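Local coordinates for hypothetical protein (PDB 3LJN), which is of unknown function but, as an ankyrin-repeat protein of Leishmania major, probably serves as a scaffold for protein-protein binding, at residues I129-K134 with R179-F183; I156-Q161 with L191-P197. One frame throughout, in Å; residues are numbered along the deposited sequence.

Contact 1: I129-K134 with R179-F183; sequences IGSHVK and RAMEF
K134 NZ draws acids from two places: E182 OE1, at 3.4 Å in a salt bridge whose hydrogen bond is weak, and E174, a salt-bridge partner from outside both segments. The lysine gets there because its chain runs out almost straight, CG anti to the backbone N (chi1 179°), from the strand-like end of 129-134 across to helix 176-182. On the way, K134 CE rides over the centre of one face of the R179 guanidinium. E174 is shared: R179 NH1 has a long, weak ion pair with it, and another with D170; the closest N-N approach of lysine and arginine is too short to rely on at this resolution.

F183 is the first residue to leave the helix. Its ring lies against the imidazole of H132 as an offset stack, with centroids 4.2 Å apart and planes at 5°, and F183 CB sits over the face of that imidazole as a CH-pi contact. H132 CB adds to this, 3.5 Å from F183 CE2. I129 CD1 reaches the phenyl edge at F183 CZ (4.1 Å), while K134 CD approaches the same CZ obliquely at 3.9 Å. I129 and H132 are the two ends of a type II' turn, so a hairpin-like loop is what packs on the helix end. The acids probably favour a charged K134, while the hold on F183 is stacking and apolar contact.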
loop_
_atom_site.group_PDB
_atom_site.type_symbol
_atom_site.label_atom_id
_atom_site.label_comp_id
_atom_site.label_asym_id
_atom_site.label_seq_id
_atom_site.Cartn_x
_atom_site.Cartn_y
_atom_site.Cartn_z
ATOM N N ILE A 129 13.493 4.790 -5.279
ATOM C CA ILE A 129 12.771 4.985 -4.039
ATOM C C ILE A 129 13.633 4.437 -2.924
ATOM O O ILE A 129 13.555 3.258 -2.590
ATOM C CB ILE A 129 11.410 4.266 -4.077
ATOM C CG1 ILE A 129 10.473 4.962 -5.077
ATOM C CG2 ILE A 129 10.771 4.241 -2.691
ATOM C CD1 ILE A 129 9.235 4.150 -5.453
ATOM N N GLY A 130 14.470 5.306 -2.365
ATOM C CA GLY A 130 15.427 4.916 -1.347
ATOM C C GLY A 130 16.548 4.087 -1.944
ATOM O O GLY A 130 17.511 4.627 -2.475
ATOM N N SER A 131 16.408 2.767 -1.859
ATOM C CA SER A 131 17.455 1.836 -2.262
ATOM C C SER A 131 17.096 1.066 -3.533
ATOM O O SER A 131 17.907 0.300 -4.042
ATOM C CB SER A 131 17.713 0.853 -1.121
ATOM O OG SER A 131 18.765 -0.035 -1.444
ATOM N N HIS A 132 15.888 1.283 -4.046
ATOM C CA HIS A 132 15.366 0.516 -5.171
ATOM C C HIS A 132 15.200 1.405 -6.390
ATOM O O HIS A 132 15.434 2.607 -6.313
ATOM C CB HIS A 132 14.042 -0.119 -4.768
ATOM C CG HIS A 132 14.157 -0.997 -3.563
ATOM N ND1 HIS A 132 13.697 -0.621 -2.318
ATOM C CD2 HIS A 132 14.724 -2.217 -3.404
ATOM C CE1 HIS A 132 13.954 -1.582 -1.449
ATOM N NE2 HIS A 132 14.577 -2.560 -2.081
ATOM N N VAL A 133 14.806 0.811 -7.513
ATOM C CA VAL A 133 14.763 1.517 -8.789
ATOM C C VAL A 133 13.363 1.420 -9.377
ATOM O O VAL A 133 13.102 0.599 -10.258
ATOM C CB VAL A 133 15.825 0.947 -9.765
ATOM C CG1 VAL A 133 15.812 1.695 -11.097
ATOM C CG2 VAL A 133 17.207 1.016 -9.128
ATOM N N LYS A 134 12.468 2.265 -8.871
ATOM C CA LYS A 134 11.076 2.301 -9.324
ATOM C C LYS A 134 10.667 3.685 -9.812
ATOM O O LYS A 134 10.959 4.691 -9.170
ATOM C CB LYS A 134 10.130 1.871 -8.199
ATOM C CG LYS A 134 8.650 1.905 -8.589
ATOM C CD LYS A 134 7.766 1.217 -7.553
ATOM C CE LYS A 134 6.281 1.310 -7.934
ATOM N NZ LYS A 134 5.460 0.291 -7.218
ATOM N N ARG A 179 3.589 -2.954 -2.931
ATOM C CA ARG A 179 4.912 -2.333 -2.920
ATOM C C ARG A 179 5.956 -3.130 -2.138
ATOM O O ARG A 179 7.116 -3.183 -2.543
ATOM C CB ARG A 179 4.814 -0.913 -2.350
ATOM C CG ARG A 179 6.060 -0.079 -2.515
ATOM C CD ARG A 179 6.369 0.230 -3.985
ATOM N NE ARG A 179 6.199 1.647 -4.296
ATOM C CZ ARG A 179 5.153 2.180 -4.931
ATOM N NH1 ARG A 179 4.142 1.423 -5.362
ATOM N NH2 ARG A 179 5.119 3.495 -5.144
ATOM N N ALA A 180 5.550 -3.727 -1.016
ATOM C CA ALA A 180 6.475 -4.480 -0.153
ATOM C C ALA A 180 6.851 -5.805 -0.809
ATOM O O ALA A 180 8.000 -6.259 -0.738
ATOM C CB ALA A 180 5.855 -4.722 1.204
HETATM N N MSE A 181 5.857 -6.418 -1.444
HETATM C CA MSE A 181 6.062 -7.543 -2.343
HETATM C C MSE A 181 7.069 -7.227 -3.443
HETATM O O MSE A 181 8.033 -7.954 -3.590
HETATM C CB MSE A 181 4.720 -7.982 -2.938
HETATM C CG MSE A 181 4.109 -9.112 -2.140
HETATM SE SE MSE A 181 2.208 -9.462 -2.390
HETATM C CE MSE A 181 2.263 -11.256 -1.658
ATOM N N GLU A 182 6.870 -6.143 -4.192
ATOM C CA GLU A 182 7.793 -5.795 -5.293
ATOM C C GLU A 182 9.225 -5.639 -4.786
ATOM O O GLU A 182 10.126 -6.276 -5.298
ATOM C CB GLU A 182 7.333 -4.540 -6.060
ATOM C CG GLU A 182 8.377 -3.963 -7.032
ATOM C CD GLU A 182 7.777 -3.112 -8.180
ATOM O OE1 GLU A 182 6.565 -2.778 -8.127
ATOM O OE2 GLU A 182 8.527 -2.775 -9.139
ATOM N N PHE A 183 9.431 -4.824 -3.760
ATOM C CA PHE A 183 10.741 -4.721 -3.124
ATOM C C PHE A 183 11.060 -5.901 -2.188
ATOM O O PHE A 183 11.991 -5.820 -1.392
ATOM C CB PHE A 183 10.849 -3.427 -2.313
ATOM C CG PHE A 183 10.536 -2.170 -3.088
ATOM C CD1 PHE A 183 9.898 -1.105 -2.456
ATOM C CD2 PHE A 183 10.890 -2.036 -4.436
ATOM C CE1 PHE A 183 9.619 0.062 -3.144
ATOM C CE2 PHE A 183 10.604 -0.867 -5.135
ATOM C CZ PHE A 183 9.965 0.183 -4.484
#

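Contact 2: I156-Q161 with L191-P197; sequences IKILVQ and LMMDTVP
V160 is the bump in the middle of this face, its CG1 pushed against the backbone where helix 186-195 runs out: V196 CA lies 3.7 Å from V160 CG1. That methyl stands anti to the backbone N of V160 (chi1 180°), which aims it at the turn between T195 and P197. The other branch, V160 CG2, faces M192 CG instead, and at the C-terminal end of the contact P197 CD lies 3.7 Å from V160 O.

One turn earlier, I156 CG2 fills the hollow between two neighbours on the other helix, 3.9 Å from L191 CD2 and 3.9 Å from M192 CG. L191 CD2 in turn rests near the backbone of K157. The reverse fit belongs to T195: its CG2 drops into the groove between K157 and Q161, residues one turn apart, 3.6 Å from K157 O and 3.9 Å from Q161 CG, with both long side chains crossing the threonine at about a right angle. T195 OG1 turns back to L191 O within its own helix.

The two short helical segments run the same way, 9.5 Å apart at closest and inclined at 39°, as neighbouring helices do in an ankyrin stack. Beyond I156 and M192 the interface continues onto helix 141-147, while K157 and Q161 border its outer side. With methyls and methylenes meeting one another and the backbone, the pairing depends on complementary shape rather than on directed polar bonds.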
loop_
_atom_site.group_PDB
_atom_site.type_symbol
_atom_site.label_atom_id
_atom_site.label_comp_id
_atom_site.label_asym_id
_atom_site.label_seq_id
_atom_site.Cartn_x
_atom_site.Cartn_y
_atom_site.Cartn_z
ATOM N N ILE A 156 5.991 2.675 10.248
ATOM C CA ILE A 156 5.009 1.792 9.626
ATOM C C ILE A 156 4.000 1.334 10.684
ATOM O O ILE A 156 2.798 1.412 10.465
ATOM C CB ILE A 156 5.681 0.558 8.949
ATOM C CG1 ILE A 156 6.418 0.976 7.679
ATOM C CG2 ILE A 156 4.651 -0.509 8.617
ATOM C CD1 ILE A 156 7.320 -0.082 7.115
ATOM N N LYS A 157 4.496 0.891 11.839
ATOM C CA LYS A 157 3.635 0.432 12.926
ATOM C C LYS A 157 2.656 1.521 13.345
ATOM O O LYS A 157 1.451 1.311 13.347
ATOM C CB LYS A 157 4.469 -0.030 14.129
ATOM C CG LYS A 157 3.620 -0.600 15.275
ATOM C CD LYS A 157 4.342 -1.682 16.110
ATOM C CE LYS A 157 5.443 -1.109 17.015
ATOM N NZ LYS A 157 4.932 -0.092 17.979
ATOM N N ILE A 158 3.183 2.688 13.683
ATOM C CA ILE A 158 2.358 3.807 14.118
ATOM C C ILE A 158 1.371 4.263 13.038
ATOM O O ILE A 158 0.211 4.549 13.341
ATOM C CB ILE A 158 3.219 5.009 14.576
ATOM C CG1 ILE A 158 3.548 4.892 16.070
ATOM C CG2 ILE A 158 2.479 6.314 14.339
ATOM C CD1 ILE A 158 4.334 3.652 16.443
ATOM N N LEU A 159 1.809 4.330 11.785
ATOM C CA LEU A 159 0.911 4.796 10.737
ATOM C C LEU A 159 -0.277 3.867 10.637
ATOM O O LEU A 159 -1.395 4.328 10.459
ATOM C CB LEU A 159 1.600 4.904 9.378
ATOM C CG LEU A 159 2.454 6.139 9.105
ATOM C CD1 LEU A 159 3.143 6.013 7.758
ATOM C CD2 LEU A 159 1.643 7.412 9.151
ATOM N N VAL A 160 -0.041 2.564 10.774
ATOM C CA VAL A 160 -1.084 1.568 10.531
ATOM C C VAL A 160 -2.076 1.504 11.697
ATOM O O VAL A 160 -3.270 1.299 11.472
ATOM C CB VAL A 160 -0.485 0.178 10.200
ATOM C CG1 VAL A 160 -1.582 -0.835 9.956
ATOM C CG2 VAL A 160 0.387 0.267 8.983
ATOM N N GLN A 161 -1.585 1.698 12.923
ATOM C CA GLN A 161 -2.448 1.870 14.119
ATOM C C GLN A 161 -3.326 3.108 14.037
ATOM O O GLN A 161 -4.459 3.093 14.510
ATOM C CB GLN A 161 -1.615 1.967 15.401
ATOM C CG GLN A 161 -1.185 0.614 15.953
ATOM C CD GLN A 161 0.000 0.692 16.905
ATOM O OE1 GLN A 161 0.759 1.658 16.896
ATOM N NE2 GLN A 161 0.171 -0.340 17.719
ATOM N N LEU A 191 4.493 -6.939 9.479
ATOM C CA LEU A 191 4.144 -5.857 10.379
ATOM C C LEU A 191 2.827 -5.200 9.957
ATOM O O LEU A 191 1.951 -5.001 10.787
ATOM C CB LEU A 191 5.267 -4.821 10.430
ATOM C CG LEU A 191 5.106 -3.722 11.477
ATOM C CD1 LEU A 191 4.997 -4.331 12.850
ATOM C CD2 LEU A 191 6.264 -2.760 11.417
HETATM N N MSE A 192 2.673 -4.891 8.672
HETATM C CA MSE A 192 1.438 -4.272 8.192
HETATM C C MSE A 192 0.216 -5.147 8.440
HETATM O O MSE A 192 -0.797 -4.669 8.930
HETATM C CB MSE A 192 1.528 -3.922 6.704
HETATM C CG MSE A 192 2.243 -2.596 6.436
HETATM SE SE MSE A 192 2.383 -2.066 4.548
HETATM C CE MSE A 192 3.017 -3.742 3.778
HETATM N N MSE A 193 0.317 -6.427 8.109
HETATM C CA MSE A 193 -0.804 -7.350 8.261
HETATM C C MSE A 193 -1.069 -7.759 9.698
HETATM O O MSE A 193 -2.184 -8.158 10.020
HETATM C CB MSE A 193 -0.560 -8.613 7.451
HETATM C CG MSE A 193 -1.003 -8.517 6.009
HETATM SE SE MSE A 193 -0.097 -9.959 5.017
HETATM C CE MSE A 193 -1.501 -10.445 3.716
ATOM N N ASP A 194 -0.056 -7.695 10.555
ATOM C CA ASP A 194 -0.231 -8.079 11.960
ATOM C C ASP A 194 -0.587 -6.876 12.849
ATOM O O ASP A 194 -1.319 -7.015 13.819
ATOM C CB ASP A 194 1.013 -8.827 12.461
ATOM C CG ASP A 194 1.389 -10.029 11.551
ATOM O OD1 ASP A 194 0.707 -10.239 10.514
ATOM O OD2 ASP A 194 2.368 -10.755 11.861
ATOM N N THR A 195 -0.096 -5.695 12.485
ATOM C CA THR A 195 -0.422 -4.443 13.175
ATOM C C THR A 195 -1.810 -3.931 12.840
ATOM O O THR A 195 -2.422 -3.251 13.651
ATOM C CB THR A 195 0.579 -3.323 12.796
ATOM O OG1 THR A 195 1.919 -3.810 12.934
ATOM C CG2 THR A 195 0.402 -2.097 13.684
ATOM N N VAL A 196 -2.289 -4.237 11.636
ATOM C CA VAL A 196 -3.567 -3.708 11.119
ATOM C C VAL A 196 -4.718 -4.028 12.077
ATOM O O VAL A 196 -4.991 -5.197 12.347
ATOM C CB VAL A 196 -3.883 -4.250 9.681
ATOM C CG1 VAL A 196 -4.122 -5.749 9.701
ATOM C CG2 VAL A 196 -5.068 -3.538 9.074
ATOM N N PRO A 197 -5.394 -2.988 12.597
ATOM C CA PRO A 197 -6.399 -3.227 13.638
ATOM C C PRO A 197 -7.525 -4.140 13.156
ATOM O O PRO A 197 -7.793 -5.149 13.786
ATOM C CB PRO A 197 -6.924 -1.821 13.967
ATOM C CG PRO A 197 -6.632 -0.999 12.764
ATOM C CD PRO A 197 -5.417 -1.597 12.108
#

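Contacts 1 and 2 lie about 19 Å apart, centre to centre, within the same run of ankyrin repeats, and their segments alternate along the chain. Helix 176-182 supplies one side of contact 1 and is followed directly by helix 186-195, which supplies one side of contact 2; A180 CB and M192 CE meet at 4.0 Å between them. Both contacts are partly buried. Contact 1 joins a turn and short strand to a helix end and mixes charge, aromatic stacking and aliphatic packing. Contact 2 joins two helices through aliphatic surfaces, with I156, V160 and M192, drawn from both helices, buried along one flank, and Q161 and P197 exposed at the margin.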